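Local coordinates for amidohydrolase family protein (Acinetobacter baumannii, PDB 4I6K), which probably hydrolyses the lactone ring of 2-pyrone-4,6-dicarboxylic acid or a related compound, as a member of the amidohydrolase family, at residues Pro137-Gln140 / Lys141-Asn145; Thr252-Glu255 / Ser256-Thr259. All coordinates share one frame; numbering follows the deposited sequence.

Interaction 1 of 2, residues Pro137-Gln140 / Lys141-Asn145; sequences PDWQ and KFLRN
Trp139 and Phe142 lie side by side on one flank of the first turns of helix 137-148, pointing the same way. Trp139 CZ3 comes 3.9 Å from Phe142 CD1. The six-membered ring of Trp139 and the Phe142 ring have planes at 85°; the pair is neither a stack nor edge-to-face. Phe142 has CG anti to its backbone N (chi1 179°), which turns the ring along the flank that the indole also uses. Leu143 reaches the indole from the next position. Its CG sits near the ring plane, at the edge, 4.4 Å from Trp139 CE3.

Four i to i+4 backbone bonds set this spacing. Leu143 N to Trp139 O (2.9 Å) and Arg144 N to Gln140 O (2.8 Å) belong to this ladder. Phe142 N to Asp138 O is longer at 3.2 Å but almost straight (176°). Lys141 NZ makes a weak bond to Asn145 OD1.

Further out, Phe142 packs on Val102 and Leu111, and Leu143 on Tyr172. These two form the buried apolar side, and polar groups border it. Arg144 is paired with Glu147 in a salt bridge. The helix is the crossover between strands 119-125 and 152-156 of the parallel barrel. His104 stacks on the Trp139 ring and its NE2 is hydrogen-bonded to Asp138 OD2. One imidazole thus serves both residues and ties the start of the helix to the loop that carries His104.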
ATOM      1  N   PRO A 137      14.987  20.483   5.180  1.00 58.76           N
ATOM      2  CA  PRO A 137      14.318  20.830   6.438  1.00 57.56           C
ATOM      3  C   PRO A 137      12.792  20.691   6.392  1.00 56.64           C
ATOM      4  O   PRO A 137      12.193  20.181   7.336  1.00 53.72           O
ATOM      5  CB  PRO A 137      14.729  22.289   6.656  1.00 48.96           C
ATOM      6  CG  PRO A 137      16.047  22.389   6.004  1.00 57.37           C
ATOM      7  CD  PRO A 137      15.958  21.514   4.776  1.00 54.16           C
ATOM      8  N   ASP A 138      12.173  21.139   5.306  1.00 60.37           N
ATOM      9  CA  ASP A 138      10.720  21.051   5.147  1.00 59.40           C
ATOM     10  C   ASP A 138      10.219  19.605   5.160  1.00 56.28           C
ATOM     11  O   ASP A 138       9.166  19.313   5.715  1.00 48.54           O
ATOM     12  CB  ASP A 138      10.310  21.728   3.846  1.00 67.63           C
ATOM     13  CG  ASP A 138      11.244  21.377   2.701  1.00 80.05           C
ATOM     14  OD1 ASP A 138      12.432  21.111   2.979  1.00 91.29           O
ATOM     15  OD2 ASP A 138      10.801  21.362   1.531  1.00 82.97           O
ATOM     16  N   TRP A 139      10.969  18.704   4.533  1.00 53.62           N
ATOM     17  CA  TRP A 139      10.619  17.286   4.541  1.00 52.93           C
ATOM     18  C   TRP A 139      10.760  16.687   5.921  1.00 50.12           C
ATOM     19  O   TRP A 139       9.894  15.935   6.362  1.00 50.67           O
ATOM     20  CB  TRP A 139      11.454  16.493   3.535  1.00 42.60           C
ATOM     21  CG  TRP A 139      10.747  16.407   2.230  1.00 55.09           C
ATOM     22  CD1 TRP A 139      11.024  17.113   1.096  1.00 52.54           C
ATOM     23  CD2 TRP A 139       9.606  15.600   1.934  1.00 56.49           C
ATOM     24  NE1 TRP A 139      10.136  16.780   0.103  1.00 60.84           N
ATOM     25  CE2 TRP A 139       9.250  15.858   0.591  1.00 64.71           C
ATOM     26  CE3 TRP A 139       8.851  14.682   2.671  1.00 51.89           C
ATOM     27  CZ2 TRP A 139       8.175  15.228  -0.032  1.00 58.91           C
ATOM     28  CZ3 TRP A 139       7.784  14.056   2.055  1.00 49.04           C
ATOM     29  CH2 TRP A 139       7.458  14.328   0.712  1.00 65.73           C
ATOM     30  N   GLN A 140      11.859  17.028   6.594  1.00 46.73           N
ATOM     31  CA  GLN A 140      12.118  16.564   7.948  1.00 47.98           C
ATOM     32  C   GLN A 140      11.002  17.012   8.886  1.00 53.71           C
ATOM     33  O   GLN A 140      10.585  16.267   9.781  1.00 48.50           O
ATOM     34  CB  GLN A 140      13.465  17.086   8.456  1.00 44.30           C
ATOM     35  CG  GLN A 140      14.667  16.661   7.624  1.00 52.50           C
ATOM     36  CD  GLN A 140      15.994  16.930   8.324  1.00 59.77           C
ATOM     37  OE1 GLN A 140      16.225  18.016   8.867  1.00 72.39           O
ATOM     38  NE2 GLN A 140      16.871  15.937   8.319  1.00 63.98           N
ATOM     39  N   LYS A 141      10.512  18.232   8.683  1.00 49.10           N
ATOM     40  CA  LYS A 141       9.467  18.740   9.562  1.00 50.05           C
ATOM     41  C   LYS A 141       8.150  17.988   9.388  1.00 49.36           C
ATOM     42  O   LYS A 141       7.525  17.562  10.363  1.00 49.24           O
ATOM     43  CB  LYS A 141       9.249  20.237   9.373  1.00 48.29           C
ATOM     44  CG  LYS A 141       8.526  20.832  10.565  1.00 59.64           C
ATOM     45  CD  LYS A 141       8.987  20.087  11.823  1.00 72.76           C
ATOM     46  CE  LYS A 141       7.830  19.746  12.749  1.00 79.65           C
ATOM     47  NZ  LYS A 141       8.032  18.426  13.417  1.00 77.43           N
ATOM     48  N   PHE A 142       7.722  17.859   8.140  1.00 50.94           N
ATOM     49  CA  PHE A 142       6.570  17.033   7.810  1.00 48.08           C
ATOM     50  C   PHE A 142       6.719  15.683   8.490  1.00 42.51           C
ATOM     51  O   PHE A 142       5.833  15.232   9.211  1.00 49.61           O
ATOM     52  CB  PHE A 142       6.506  16.826   6.298  1.00 50.32           C
ATOM     53  CG  PHE A 142       5.369  15.958   5.859  1.00 43.98           C
ATOM     54  CD1 PHE A 142       5.605  14.763   5.220  1.00 49.87           C
ATOM     55  CD2 PHE A 142       4.066  16.339   6.097  1.00 40.65           C
ATOM     56  CE1 PHE A 142       4.563  13.973   4.815  1.00 49.79           C
ATOM     57  CE2 PHE A 142       3.029  15.552   5.699  1.00 45.78           C
ATOM     58  CZ  PHE A 142       3.272  14.369   5.059  1.00 41.87           C
ATOM     59  N   LEU A 143       7.866  15.049   8.260  1.00 43.54           N
ATOM     60  CA  LEU A 143       8.095  13.687   8.718  1.00 46.06           C
ATOM     61  C   LEU A 143       8.102  13.562  10.221  1.00 43.59           C
ATOM     62  O   LEU A 143       7.583  12.595  10.749  1.00 39.70           O
ATOM     63  CB  LEU A 143       9.390  13.138   8.143  1.00 46.86           C
ATOM     64  CG  LEU A 143       9.293  12.858   6.651  1.00 51.40           C
ATOM     65  CD1 LEU A 143      10.662  12.561   6.098  1.00 42.24           C
ATOM     66  CD2 LEU A 143       8.317  11.704   6.373  1.00 35.34           C
ATOM     67  N   ARG A 144       8.695  14.530  10.916  1.00 40.91           N
ATOM     68  CA  ARG A 144       8.634  14.523  12.376  1.00 42.95           C
ATOM     69  C   ARG A 144       7.184  14.608  12.845  1.00 41.39           C
ATOM     70  O   ARG A 144       6.798  14.008  13.849  1.00 37.63           O
ATOM     71  CB  ARG A 144       9.466  15.662  12.953  1.00 44.47           C
ATOM     72  CG  ARG A 144      10.959  15.413  12.851  1.00 48.59           C
ATOM     73  CD  ARG A 144      11.314  14.088  13.484  1.00 50.17           C
ATOM     74  NE  ARG A 144      12.637  13.603  13.087  1.00 57.66           N
ATOM     75  CZ  ARG A 144      13.184  12.481  13.550  1.00 54.36           C
ATOM     76  NH1 ARG A 144      14.395  12.093  13.137  1.00 50.20           N
ATOM     77  NH2 ARG A 144      12.515  11.745  14.435  1.00 42.19           N
ATOM     78  N   ASN A 145       6.370  15.342  12.094  1.00 43.47           N
ATOM     79  CA  ASN A 145       4.948  15.428  12.406  1.00 47.25           C
ATOM     80  C   ASN A 145       4.210  14.097  12.266  1.00 47.65           C
ATOM     81  O   ASN A 145       3.473  13.697  13.169  1.00 48.73           O
ATOM     82  CB  ASN A 145       4.283  16.490  11.546  1.00 38.69           C
ATOM     83  CG  ASN A 145       4.570  17.884  12.035  1.00 53.19           C
ATOM     84  OD1 ASN A 145       4.639  18.132  13.242  1.00 65.18           O
ATOM     85  ND2 ASN A 145       4.730  18.811  11.104  1.00 42.81           N
TER

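Interaction 2 of 2, residues Thr252-Glu255 / Ser256-Thr259; sequences TQHE and SLIT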
ATOM      1  N   THR A 252      -6.533  -1.315 -11.261  1.00 47.95           N
ATOM      2  CA  THR A 252      -6.492  -0.336 -12.361  1.00 46.41           C
ATOM      3  C   THR A 252      -5.511  -0.704 -13.469  1.00 51.21           C
ATOM      4  O   THR A 252      -4.391  -1.151 -13.194  1.00 50.92           O
ATOM      5  CB  THR A 252      -6.121   1.087 -11.861  1.00 45.09           C
ATOM      6  OG1 THR A 252      -5.017   1.017 -10.937  1.00 49.75           O
ATOM      7  CG2 THR A 252      -7.333   1.766 -11.204  1.00 42.39           C
ATOM      8  N   GLN A 253      -5.927  -0.479 -14.716  1.00 44.59           N
ATOM      9  CA  GLN A 253      -5.081  -0.747 -15.866  1.00 49.67           C
ATOM     10  C   GLN A 253      -4.826  -2.240 -15.994  1.00 50.31           C
ATOM     11  O   GLN A 253      -3.927  -2.659 -16.710  1.00 56.78           O
ATOM     12  CB  GLN A 253      -3.747   0.010 -15.761  1.00 48.00           C
ATOM     13  CG  GLN A 253      -3.909   1.510 -15.647  1.00 48.56           C
ATOM     14  CD  GLN A 253      -2.674   2.276 -16.067  1.00 56.59           C
ATOM     15  OE1 GLN A 253      -2.701   3.039 -17.033  1.00 60.48           O
ATOM     16  NE2 GLN A 253      -1.582   2.079 -15.344  1.00 54.41           N
ATOM     17  N   HIS A 254      -5.631  -3.039 -15.303  1.00 50.94           N
ATOM     18  CA  HIS A 254      -5.511  -4.492 -15.336  1.00 48.49           C
ATOM     19  C   HIS A 254      -6.893  -5.104 -15.200  1.00 54.67           C
ATOM     20  O   HIS A 254      -7.038  -6.292 -14.853  1.00 47.77           O
ATOM     21  CB  HIS A 254      -4.642  -4.998 -14.183  1.00 50.71           C
ATOM     22  CG  HIS A 254      -3.181  -4.733 -14.360  1.00 47.28           C
ATOM     23  ND1 HIS A 254      -2.599  -3.525 -14.043  1.00 52.68           N
ATOM     24  CD2 HIS A 254      -2.178  -5.532 -14.795  1.00 43.64           C
ATOM     25  CE1 HIS A 254      -1.300  -3.586 -14.290  1.00 55.33           C
ATOM     26  NE2 HIS A 254      -1.020  -4.793 -14.748  1.00 46.93           N
ATOM     27  N   GLU A 255      -7.905  -4.279 -15.464  1.00 42.90           N
ATOM     28  CA  GLU A 255      -9.286  -4.644 -15.187  1.00 49.77           C
ATOM     29  C   GLU A 255      -9.751  -5.833 -16.022  1.00 54.49           C
ATOM     30  O   GLU A 255     -10.568  -6.625 -15.563  1.00 52.88           O
ATOM     31  CB  GLU A 255     -10.214  -3.442 -15.406  1.00 49.77           C
ATOM     32  CG  GLU A 255      -9.945  -2.270 -14.479  1.00 42.00           C
ATOM     33  CD  GLU A 255      -8.961  -1.287 -15.052  1.00 54.66           C
ATOM     34  OE1 GLU A 255      -8.887  -0.145 -14.535  1.00 54.29           O
ATOM     35  OE2 GLU A 255      -8.264  -1.652 -16.019  1.00 49.41           O
ATOM     36  N   SER A 256      -9.234  -5.954 -17.247  1.00 47.46           N
ATOM     37  CA  SER A 256      -9.669  -7.016 -18.145  1.00 48.75           C
ATOM     38  C   SER A 256      -9.164  -8.367 -17.647  1.00 55.16           C
ATOM     39  O   SER A 256      -9.734  -9.405 -17.972  1.00 55.19           O
ATOM     40  CB  SER A 256      -9.149  -6.772 -19.560  1.00 42.77           C
ATOM     41  OG  SER A 256      -8.870  -5.400 -19.779  1.00 67.40           O
ATOM     42  N   LEU A 257      -8.091  -8.348 -16.858  1.00 44.80           N
ATOM     43  CA  LEU A 257      -7.375  -9.577 -16.520  1.00 57.46           C
ATOM     44  C   LEU A 257      -7.546  -9.978 -15.063  1.00 55.30           C
ATOM     45  O   LEU A 257      -7.266 -11.119 -14.705  1.00 67.17           O
ATOM     46  CB  LEU A 257      -5.873  -9.430 -16.809  1.00 59.04           C
ATOM     47  CG  LEU A 257      -5.451  -8.711 -18.095  1.00 68.09           C
ATOM     48  CD1 LEU A 257      -4.073  -8.076 -17.931  1.00 61.43           C
ATOM     49  CD2 LEU A 257      -5.512  -9.647 -19.310  1.00 57.72           C
ATOM     50  N   ILE A 258      -7.996  -9.047 -14.227  1.00 55.46           N
ATOM     51  CA  ILE A 258      -7.993  -9.284 -12.783  1.00 54.22           C
ATOM     52  C   ILE A 258      -9.294  -8.959 -12.052  1.00 51.52           C
ATOM     53  O   ILE A 258      -9.752  -7.817 -12.050  1.00 56.06           O
ATOM     54  CB  ILE A 258      -6.849  -8.506 -12.096  1.00 48.78           C
ATOM     55  CG1 ILE A 258      -5.512  -8.809 -12.783  1.00 41.31           C
ATOM     56  CG2 ILE A 258      -6.795  -8.874 -10.615  1.00 59.65           C
ATOM     57  CD1 ILE A 258      -4.964 -10.224 -12.482  1.00 36.41           C
ATOM     58  N   THR A 259      -9.862  -9.972 -11.408  1.00 50.86           N
ATOM     59  CA  THR A 259     -11.008  -9.790 -10.531  1.00 52.92           C
ATOM     60  C   THR A 259     -10.564  -9.893  -9.078  1.00 59.74           C
ATOM     61  O   THR A 259      -9.450 -10.356  -8.769  1.00 55.26           O
ATOM     62  CB  THR A 259     -12.069 -10.893 -10.746  1.00 47.03           C
ATOM     63  OG1 THR A 259     -11.497 -12.168 -10.423  1.00 50.54           O
ATOM     64  CG2 THR A 259     -12.560 -10.906 -12.189  1.00 50.57           C
TER
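His254 O accepts the N-H of Leu257, with Leu257 N 3.1 Å from His254 O, closing a beta turn over residues 254-257. The turn lies in the loop between strand 243-244 and helix 260-270 of the amidohydrolase barrel. Leu257 N sits well above the carbonyl plane, not on a lone pair. Ile258 N also approaches His254 O, at 3.0 Å, but this second bond is weak and bent (124°).

Two side chains brace the start of the turn. His254 ND1 donates to Thr252 O at 3.1 Å, nearly straight, with the acceptor in the ring plane. This fixes the rotation of the imidazole. Glu255 folds back at chi2 (91°), and its OE1 accepts the N-H of Gln253 from above the carboxylate plane, with Gln253 N 3.0 Å from Glu255 OE1. Tyr51 OH bonds to the same oxygen.

Packing across the turn is light. Leu257 CD1 lies 4.5 Å from His254 CD2, oblique to the ring. The ring of Tyr215 also meets the imidazole, with the planes at about 50°. Thr259 is the N-cap of the following helix, its OG1 bonded to Asp262 N. Ile258 CG1 rests 4.2 Å from His254 CB.

Interactions 1 and 2 lie on opposite sides of the chain's centre. Their centres are 37 Å apart and their nearest atoms about 22 Å apart, so they do not touch. Interaction 1 belongs to helix 137-148, the crossover from strand 119-125 to strand 152-156 in the parallel barrel. Interaction 2 follows the last strand, 243-244. Interaction 2 lies near the ligand: the side chain of His254 is about 7 Å from the bound citric acid, near it but not in contact. Residues 137-145 are thus packing of the barrel's outer layer, while residues 252-259 form a surface loop beside the ligand pocket, which is probably the active site.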